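Local coordinates for suppressor protein MPT5 (Saccharomyces cerevisiae, PDB 5BZ1) that binds sequence elements in the 3'-untranslated regions of target mRNAs through its Pumilio-homology domain and regulates their expression after transcription, at residues Q114-I119 / P154-F159; K147-F152 / Q184-V189. All coordinates share one frame; numbering follows the deposited sequence.

Interaction 1 (Q114-I119 / P154-F159)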
ATOM      1  N   GLN A 114      14.118  22.948   0.341  1.00 34.63           N
ATOM      2  CA  GLN A 114      12.931  22.837  -0.499  1.00 31.39           C
ATOM      3  C   GLN A 114      11.989  21.739  -0.014  1.00 32.07           C
ATOM      4  O   GLN A 114      10.772  21.917  -0.010  1.00 28.27           O
ATOM      5  CB  GLN A 114      13.333  22.581  -1.953  1.00 26.31           C
ATOM      6  CG  GLN A 114      13.983  23.785  -2.642  1.00 31.07           C
ATOM      7  CD  GLN A 114      14.610  23.424  -3.976  1.00 34.72           C
ATOM      8  OE1 GLN A 114      14.363  22.343  -4.514  1.00 30.46           O
ATOM      9  NE2 GLN A 114      15.432  24.325  -4.514  1.00 34.10           N
ATOM     10  N   ILE A 115      12.555  20.604   0.384  1.00 32.49           N
ATOM     11  CA  ILE A 115      11.758  19.487   0.878  1.00 32.32           C
ATOM     12  C   ILE A 115      11.002  19.881   2.148  1.00 31.12           C
ATOM     13  O   ILE A 115       9.808  19.606   2.275  1.00 28.88           O
ATOM     14  CB  ILE A 115      12.627  18.232   1.125  1.00 35.08           C
ATOM     15  CG1 ILE A 115      13.165  17.696  -0.201  1.00 27.34           C
ATOM     16  CG2 ILE A 115      11.834  17.144   1.837  1.00 33.70           C
ATOM     17  CD1 ILE A 115      14.167  16.562  -0.059  1.00 31.82           C
ATOM     18  N   ASP A 116      11.692  20.541   3.075  1.00 29.86           N
ATOM     19  CA  ASP A 116      11.075  20.965   4.329  1.00 34.07           C
ATOM     20  C   ASP A 116       9.966  22.009   4.137  1.00 32.39           C
ATOM     21  O   ASP A 116       8.985  22.015   4.877  1.00 30.41           O
ATOM     22  CB  ASP A 116      12.140  21.464   5.310  1.00 34.81           C
ATOM     23  CG  ASP A 116      12.972  20.334   5.886  1.00 42.31           C
ATOM     24  OD1 ASP A 116      12.540  19.166   5.782  1.00 38.30           O
ATOM     25  OD2 ASP A 116      14.051  20.613   6.448  1.00 45.29           O
ATOM     26  N   LEU A 117      10.123  22.887   3.147  1.00 30.19           N
ATOM     27  CA  LEU A 117       9.069  23.844   2.808  1.00 33.87           C
ATOM     28  C   LEU A 117       7.802  23.124   2.345  1.00 31.47           C
ATOM     29  O   LEU A 117       6.700  23.430   2.799  1.00 31.90           O
ATOM     30  CB  LEU A 117       9.543  24.817   1.728  1.00 29.73           C
ATOM     31  CG  LEU A 117      10.455  25.947   2.200  1.00 36.80           C
ATOM     32  CD1 LEU A 117      10.997  26.727   1.014  1.00 30.27           C
ATOM     33  CD2 LEU A 117       9.710  26.874   3.148  1.00 38.39           C
ATOM     34  N   ILE A 118       7.972  22.162   1.443  1.00 29.25           N
ATOM     35  CA  ILE A 118       6.865  21.337   0.965  1.00 28.66           C
ATOM     36  C   ILE A 118       6.191  20.597   2.125  1.00 29.89           C
ATOM     37  O   ILE A 118       4.965  20.607   2.254  1.00 28.33           O
ATOM     38  CB  ILE A 118       7.354  20.321  -0.089  1.00 30.47           C
ATOM     39  CG1 ILE A 118       7.710  21.037  -1.396  1.00 29.17           C
ATOM     40  CG2 ILE A 118       6.303  19.255  -0.349  1.00 26.52           C
ATOM     41  CD1 ILE A 118       8.480  20.171  -2.382  1.00 31.06           C
ATOM     42  N   ILE A 119       7.003  19.960   2.964  1.00 29.71           N
ATOM     43  CA  ILE A 119       6.507  19.242   4.137  1.00 35.03           C
ATOM     44  C   ILE A 119       5.775  20.185   5.102  1.00 32.50           C
ATOM     45  O   ILE A 119       4.781  19.807   5.727  1.00 31.28           O
ATOM     46  CB  ILE A 119       7.662  18.502   4.851  1.00 34.56           C
ATOM     47  CG1 ILE A 119       8.182  17.369   3.967  1.00 33.44           C
ATOM     48  CG2 ILE A 119       7.221  17.946   6.199  1.00 35.83           C
ATOM     49  CD1 ILE A 119       7.084  16.406   3.518  1.00 26.69           C
ATOM     50  N   PRO A 154      11.651   8.899   4.964  1.00 33.20           N
ATOM     51  CA  PRO A 154      10.587   8.539   5.911  1.00 31.60           C
ATOM     52  C   PRO A 154      10.557   9.441   7.146  1.00 30.15           C
ATOM     53  O   PRO A 154       9.511   9.548   7.785  1.00 33.34           O
ATOM     54  CB  PRO A 154      10.945   7.102   6.303  1.00 35.81           C
ATOM     55  CG  PRO A 154      11.620   6.558   5.079  1.00 37.03           C
ATOM     56  CD  PRO A 154      12.428   7.720   4.539  1.00 32.81           C
ATOM     57  N   SER A 155      11.674  10.090   7.466  1.00 29.49           N
ATOM     58  CA  SER A 155      11.706  11.058   8.560  1.00 32.82           C
ATOM     59  C   SER A 155      10.780  12.258   8.301  1.00 33.87           C
ATOM     60  O   SER A 155      10.541  13.068   9.200  1.00 36.76           O
ATOM     61  CB  SER A 155      13.133  11.554   8.798  1.00 33.34           C
ATOM     62  OG  SER A 155      13.541  12.434   7.768  1.00 38.15           O
ATOM     63  N   LYS A 156      10.264  12.367   7.077  1.00 31.03           N
ATOM     64  CA  LYS A 156       9.360  13.454   6.704  1.00 32.81           C
ATOM     65  C   LYS A 156       7.898  13.003   6.677  1.00 34.15           C
ATOM     66  O   LYS A 156       6.996  13.824   6.495  1.00 33.23           O
ATOM     67  CB  LYS A 156       9.726  14.007   5.320  1.00 32.27           C
ATOM     68  CG  LYS A 156      11.207  14.281   5.092  1.00 33.56           C
ATOM     69  CD  LYS A 156      11.719  15.431   5.945  1.00 31.04           C
ATOM     70  CE  LYS A 156      13.132  15.823   5.524  1.00 31.24           C
ATOM     71  NZ  LYS A 156      13.717  16.878   6.403  1.00 30.15           N
ATOM     72  N   PHE A 157       7.667  11.704   6.863  1.00 33.04           N
ATOM     73  CA  PHE A 157       6.331  11.120   6.686  1.00 36.04           C
ATOM     74  C   PHE A 157       5.330  11.488   7.790  1.00 36.13           C
ATOM     75  O   PHE A 157       4.203  10.981   7.800  1.00 37.36           O
ATOM     76  CB  PHE A 157       6.410   9.589   6.584  1.00 31.39           C
ATOM     77  CG  PHE A 157       7.054   9.078   5.317  1.00 35.38           C
ATOM     78  CD1 PHE A 157       7.417   9.946   4.295  1.00 33.30           C
ATOM     79  CD2 PHE A 157       7.285   7.716   5.149  1.00 36.77           C
ATOM     80  CE1 PHE A 157       8.008   9.467   3.131  1.00 28.41           C
ATOM     81  CE2 PHE A 157       7.874   7.230   3.990  1.00 37.88           C
ATOM     82  CZ  PHE A 157       8.236   8.108   2.980  1.00 28.94           C
ATOM     83  N   GLY A 158       5.741  12.360   8.709  1.00 32.35           N
ATOM     84  CA  GLY A 158       4.934  12.723   9.864  1.00 32.36           C
ATOM     85  C   GLY A 158       3.475  13.064   9.604  1.00 34.09           C
ATOM     86  O   GLY A 158       2.587  12.535  10.275  1.00 31.74           O
ATOM     87  N   PHE A 159       3.220  13.935   8.631  1.00 29.47           N
ATOM     88  CA  PHE A 159       1.854  14.374   8.348  1.00 29.11           C
ATOM     89  C   PHE A 159       0.969  13.255   7.803  1.00 28.45           C
ATOM     90  O   PHE A 159      -0.253  13.272   7.982  1.00 29.14           O
ATOM     91  CB  PHE A 159       1.851  15.576   7.400  1.00 24.03           C
ATOM     92  CG  PHE A 159       2.128  15.229   5.961  1.00 29.32           C
ATOM     93  CD1 PHE A 159       1.079  15.051   5.066  1.00 31.89           C
ATOM     94  CD2 PHE A 159       3.430  15.115   5.495  1.00 28.90           C
ATOM     95  CE1 PHE A 159       1.322  14.752   3.735  1.00 29.01           C
ATOM     96  CE2 PHE A 159       3.683  14.816   4.161  1.00 29.09           C
ATOM     97  CZ  PHE A 159       2.627  14.635   3.283  1.00 25.00           C
TER

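Interaction 2 (K147-F152 / Q184-V189). With nucleotides of chain B.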
ATOM      1  N   LYS A 147       4.107  10.366  -4.549  1.00 26.71           N
ATOM      2  CA  LYS A 147       5.365  10.963  -4.976  1.00 26.01           C
ATOM      3  C   LYS A 147       6.215  11.337  -3.757  1.00 22.37           C
ATOM      4  O   LYS A 147       7.419  11.086  -3.739  1.00 25.58           O
ATOM      5  CB  LYS A 147       5.112  12.182  -5.872  1.00 27.01           C
ATOM      6  CG  LYS A 147       6.366  12.789  -6.473  1.00 33.42           C
ATOM      7  CD  LYS A 147       7.071  11.838  -7.437  1.00 43.11           C
ATOM      8  CE  LYS A 147       6.314  11.692  -8.750  1.00 50.34           C
ATOM      9  NZ  LYS A 147       7.090  10.926  -9.771  1.00 50.05           N
ATOM     10  N   CYS A 148       5.582  11.922  -2.739  1.00 19.60           N
ATOM     11  CA  CYS A 148       6.268  12.235  -1.482  1.00 24.91           C
ATOM     12  C   CYS A 148       6.866  10.974  -0.865  1.00 26.14           C
ATOM     13  O   CYS A 148       8.005  10.971  -0.394  1.00 25.56           O
ATOM     14  CB  CYS A 148       5.297  12.855  -0.475  1.00 26.55           C
ATOM     15  SG  CYS A 148       4.689  14.499  -0.894  1.00 33.50           S
ATOM     16  N   ILE A 149       6.081   9.903  -0.880  1.00 22.79           N
ATOM     17  CA  ILE A 149       6.460   8.641  -0.262  1.00 29.07           C
ATOM     18  C   ILE A 149       7.719   8.046  -0.896  1.00 30.49           C
ATOM     19  O   ILE A 149       8.565   7.484  -0.199  1.00 30.13           O
ATOM     20  CB  ILE A 149       5.283   7.638  -0.314  1.00 27.63           C
ATOM     21  CG1 ILE A 149       4.212   8.025   0.709  1.00 27.50           C
ATOM     22  CG2 ILE A 149       5.752   6.220  -0.056  1.00 28.66           C
ATOM     23  CD1 ILE A 149       2.938   7.192   0.618  1.00 29.09           C
ATOM     24  N   PHE A 150       7.854   8.187  -2.211  1.00 27.74           N
ATOM     25  CA  PHE A 150       9.000   7.614  -2.913  1.00 33.76           C
ATOM     26  C   PHE A 150      10.190   8.560  -3.056  1.00 30.87           C
ATOM     27  O   PHE A 150      11.319   8.111  -3.256  1.00 35.42           O
ATOM     28  CB  PHE A 150       8.580   7.081  -4.284  1.00 35.91           C
ATOM     29  CG  PHE A 150       7.755   5.826  -4.214  1.00 45.46           C
ATOM     30  CD1 PHE A 150       8.337   4.617  -3.852  1.00 45.76           C
ATOM     31  CD2 PHE A 150       6.398   5.852  -4.511  1.00 41.87           C
ATOM     32  CE1 PHE A 150       7.581   3.457  -3.785  1.00 45.83           C
ATOM     33  CE2 PHE A 150       5.638   4.699  -4.447  1.00 39.83           C
ATOM     34  CZ  PHE A 150       6.228   3.499  -4.084  1.00 42.88           C
ATOM     35  N   LYS A 151       9.940   9.862  -2.951  1.00 28.34           N
ATOM     36  CA  LYS A 151      10.996  10.860  -3.134  1.00 30.01           C
ATOM     37  C   LYS A 151      11.634  11.303  -1.809  1.00 27.96           C
ATOM     38  O   LYS A 151      12.843  11.528  -1.740  1.00 29.28           O
ATOM     39  CB  LYS A 151      10.444  12.079  -3.885  1.00 31.24           C
ATOM     40  CG  LYS A 151      11.472  13.163  -4.194  1.00 28.88           C
ATOM     41  CD  LYS A 151      12.494  12.694  -5.232  1.00 36.14           C
ATOM     42  CE  LYS A 151      13.444  13.827  -5.617  1.00 36.23           C
ATOM     43  NZ  LYS A 151      14.435  13.401  -6.642  1.00 42.97           N
ATOM     44  N   PHE A 152      10.821  11.424  -0.762  1.00 27.77           N
ATOM     45  CA  PHE A 152      11.290  11.972   0.510  1.00 28.89           C
ATOM     46  C   PHE A 152      11.736  10.892   1.491  1.00 34.38           C
ATOM     47  O   PHE A 152      11.325   9.733   1.387  1.00 33.85           O
ATOM     48  CB  PHE A 152      10.195  12.816   1.168  1.00 27.03           C
ATOM     49  CG  PHE A 152       9.797  14.036   0.376  1.00 31.61           C
ATOM     50  CD1 PHE A 152      10.629  14.555  -0.612  1.00 33.23           C
ATOM     51  CD2 PHE A 152       8.590  14.673   0.636  1.00 26.98           C
ATOM     52  CE1 PHE A 152      10.256  15.684  -1.338  1.00 34.07           C
ATOM     53  CE2 PHE A 152       8.212  15.801  -0.082  1.00 33.18           C
ATOM     54  CZ  PHE A 152       9.044  16.308  -1.070  1.00 27.66           C
ATOM     55  N   GLN A 184      -0.200   0.821   1.072  1.00 24.39           N
ATOM     56  CA  GLN A 184       0.755  -0.243   0.766  1.00 28.36           C
ATOM     57  C   GLN A 184       2.103   0.325   0.322  1.00 30.19           C
ATOM     58  O   GLN A 184       3.154  -0.205   0.689  1.00 28.79           O
ATOM     59  CB  GLN A 184       0.195  -1.179  -0.309  1.00 28.94           C
ATOM     60  CG  GLN A 184      -0.984  -2.030   0.160  1.00 42.97           C
ATOM     61  CD  GLN A 184      -1.568  -2.890  -0.944  1.00 46.42           C
ATOM     62  OE1 GLN A 184      -0.881  -3.733  -1.522  1.00 53.16           O
ATOM     63  NE2 GLN A 184      -2.845  -2.682  -1.240  1.00 41.56           N
ATOM     64  N   LYS A 185       2.069   1.393  -0.473  1.00 24.07           N
ATOM     65  CA  LYS A 185       3.295   2.072  -0.893  1.00 29.05           C
ATOM     66  C   LYS A 185       4.042   2.590   0.330  1.00 22.17           C
ATOM     67  O   LYS A 185       5.246   2.379   0.472  1.00 26.03           O
ATOM     68  CB  LYS A 185       2.980   3.244  -1.827  1.00 27.12           C
ATOM     69  CG  LYS A 185       2.228   2.864  -3.095  1.00 35.64           C
ATOM     70  CD  LYS A 185       3.006   1.872  -3.935  1.00 41.26           C
ATOM     71  CE  LYS A 185       2.200   1.429  -5.154  1.00 49.98           C
ATOM     72  NZ  LYS A 185       1.869   2.546  -6.087  1.00 52.65           N
ATOM     73  N   LEU A 186       3.308   3.265   1.210  1.00 21.73           N
ATOM     74  CA  LEU A 186       3.865   3.800   2.446  1.00 25.75           C
ATOM     75  C   LEU A 186       4.515   2.711   3.297  1.00 28.93           C
ATOM     76  O   LEU A 186       5.651   2.865   3.752  1.00 28.59           O
ATOM     77  CB  LEU A 186       2.770   4.498   3.250  1.00 25.94           C
ATOM     78  CG  LEU A 186       3.202   5.094   4.589  1.00 32.92           C
ATOM     79  CD1 LEU A 186       4.105   6.304   4.376  1.00 23.58           C
ATOM     80  CD2 LEU A 186       1.998   5.466   5.424  1.00 31.77           C
ATOM     81  N   LEU A 187       3.791   1.613   3.502  1.00 30.22           N
ATOM     82  CA  LEU A 187       4.261   0.526   4.358  1.00 33.23           C
ATOM     83  C   LEU A 187       5.512  -0.145   3.797  1.00 31.80           C
ATOM     84  O   LEU A 187       6.302  -0.723   4.545  1.00 33.10           O
ATOM     85  CB  LEU A 187       3.156  -0.513   4.571  1.00 29.99           C
ATOM     86  CG  LEU A 187       1.975  -0.123   5.462  1.00 31.25           C
ATOM     87  CD1 LEU A 187       0.909  -1.205   5.454  1.00 32.93           C
ATOM     88  CD2 LEU A 187       2.435   0.138   6.879  1.00 29.29           C
ATOM     89  N   SER A 188       5.697  -0.057   2.484  1.00 28.72           N
ATOM     90  CA  SER A 188       6.825  -0.718   1.833  1.00 31.46           C
ATOM     91  C   SER A 188       8.139   0.046   2.003  1.00 29.96           C
ATOM     92  O   SER A 188       9.213  -0.509   1.765  1.00 35.40           O
ATOM     93  CB  SER A 188       6.538  -0.936   0.346  1.00 30.42           C
ATOM     94  OG  SER A 188       6.477   0.296  -0.346  1.00 31.27           O
ATOM     95  N   VAL A 189       8.062   1.307   2.423  1.00 25.79           N
ATOM     96  CA  VAL A 189       9.267   2.132   2.548  1.00 34.28           C
ATOM     97  C   VAL A 189       9.461   2.801   3.914  1.00 29.88           C
ATOM     98  O   VAL A 189      10.567   3.228   4.237  1.00 33.64           O
ATOM     99  CB  VAL A 189       9.322   3.238   1.460  1.00 34.17           C
ATOM    100  CG1 VAL A 189       9.369   2.634   0.068  1.00 34.60           C
ATOM    101  CG2 VAL A 189       8.134   4.172   1.601  1.00 25.89           C
TER
ATOM    102  P     A B   4     -10.166  -8.182  -8.902  1.00 29.31           P
ATOM    103  OP1   A B   4     -10.789  -7.849 -10.204  1.00 29.65           O
ATOM    104  OP2   A B   4      -8.926  -9.000  -8.853  1.00 32.23           O
ATOM    105  O5'   A B   4      -9.868  -6.832  -8.116  1.00 33.16           O
ATOM    106  C5'   A B   4     -10.908  -5.913  -7.814  1.00 29.74           C
ATOM    107  C4'   A B   4     -10.344  -4.599  -7.343  1.00 24.28           C
ATOM    108  O4'   A B   4      -9.648  -4.794  -6.087  1.00 28.36           O
ATOM    109  C3'   A B   4      -9.299  -3.971  -8.249  1.00 29.81           C
ATOM    110  O3'   A B   4      -9.871  -3.272  -9.341  1.00 31.98           O
ATOM    111  C2'   A B   4      -8.518  -3.078  -7.290  1.00 33.22           C
ATOM    112  O2'   A B   4      -9.198  -1.849  -7.069  1.00 33.24           O
ATOM    113  C1'   A B   4      -8.559  -3.902  -5.996  1.00 29.51           C
ATOM    114  N9    A B   4      -7.323  -4.681  -5.775  1.00 28.00           N
ATOM    115  C8    A B   4      -6.961  -5.883  -6.342  1.00 28.97           C
ATOM    116  N7    A B   4      -5.790  -6.319  -5.938  1.00 31.24           N
ATOM    117  C5    A B   4      -5.345  -5.349  -5.045  1.00 29.31           C
ATOM    118  C6    A B   4      -4.169  -5.226  -4.275  1.00 28.32           C
ATOM    119  N6    A B   4      -3.174  -6.117  -4.273  1.00 30.58           N
ATOM    120  N1    A B   4      -4.050  -4.130  -3.494  1.00 30.10           N
ATOM    121  C2    A B   4      -5.041  -3.226  -3.486  1.00 34.35           C
ATOM    122  N3    A B   4      -6.189  -3.232  -4.162  1.00 33.82           N
ATOM    123  C4    A B   4      -6.283  -4.331  -4.937  1.00 29.04           C
TER

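Interaction 1 (Q114-I119 / P154-F159)
Asp-116 and Lys-156 supply the ionic part of this contact, a salt bridge between neighbouring Pumilio repeats. The ammonium nitrogen NZ of Lys-156 lies 2.6 Å from OD1 of Asp-116 and approaches its syn lone pair, on the side of the other carboxylate oxygen. OD2 stays further off, 3.8 Å from the same NZ, so the grip is on one oxygen and not a symmetrical fork. The lysine bends early, at chi2 (-68°), and is extended beyond, meeting the aspartate at about a right angle. Glu-112, at the start of helix 112-121, forms a second salt bridge with this ammonium group, which therefore works between two acids of one helix.

The apolar part uses the alkyl length of the same lysine. CE of Lys-156 reaches CG2 of Ile-115 at 4.1 Å, while CB of Lys-156, nearer the backbone, sits 3.9 Å from CG1 of Ile-119. Ile-119 then passes the contact on: its chi2 of -54° places CD1 where it meets CE2 of Phe-159 at 3.8 Å. The Phe-159 ring also stacks with Phe-122, and both isoleucines touch Phe-152.

An alanine in place of Lys-156 would keep the CB packing on Ile-119 but would probably leave Asp-116 and Glu-112 without their shared counter-charge and Ile-115 CG2 without its methylene neighbour.

The contact exemplifies how repeats of an alpha-solenoid are joined: 114-119, which lies within Pumilio 3, meets 154-159, within Pumilio 4, where a short 3-10 turn leads into helix 158-165. None of the touching residues is fully buried, and the RNA is about 15 Å away at the nearest atoms. The chemistry thus implies a surface seam, in which one lysine supplies both the charge that meets the acids and the methylenes that pack on the isoleucines.

Interaction 2 (K147-F152 / Q184-V189)
The ring of Phe-150 meets Lys-185 at its edge: CD of the lysine lies near the ring plane, 3.6 Å from CZ of Phe-150. This is aliphatic packing against a ring edge, not a cation-pi arrangement, and the ammonium group NZ of Lys-185 is bonded instead to Gln-146. A looser contact, 4.3 Å, joins CE1 of Phe-150 to CG1 of Val-189. The second flat group, the adenine of A4 of chain B, is met at N1 by NE2 of Gln-184, 2.9 Å away. At 174° the N-H points almost straight at the acceptor, and the same nitrogen also donates to the backbone O of Cys-180, which ties the amide to its own helix.

Between the helices Ile-149 and Leu-186 are buried, and Ile-149 makes the packing contacts on its side. Its CD1 rests on CB of Leu-186 at 3.8 Å, and its CG2 meets CG2 of Val-189 at 3.6 Å, so its two branches reach residues three apart in the sequence. The helix segments run nearly parallel, 14° apart, with their axes 9.7 Å from each other. Ile-160 of helix 158-165 touches both Ile-149 and Leu-186.

This is the side-by-side packing of equivalent helices in adjacent repeats, here Pumilio 4 and 5, by which PUF domains build their RNA-binding surface. Gln-184, four residues after Cys-180, is consistent with the Cys-Gln pair that reads adenine in this family. The chemistry implies a division of labour within 184-189: Leu-186 and Val-189 pack against the neighbouring repeat, while Gln-184 addresses the base.

From the N terminus the four segments come in the order 114-119, 147-152, 154-159, 184-189, so the two contacts cross: interaction 2 starts inside the loop closed by interaction 1 and ends beyond it. Interaction 1 closes a loop from Pumilio 3 to Pumilio 4, interaction 2 one from Pumilio 4 to Pumilio 5, and Pumilio 4 is common to both. Between 147-152 and 154-159 lies just one residue, and the contacts touch directly: CZ of Phe-157 packs on the backbone O of Ile-149 at 3.3 Å, and CG of Pro-154 on the backbone O of Val-189 at 3.6 Å. Overlapping closures of this kind illustrate how a solenoid grows by joining each repeat to the next.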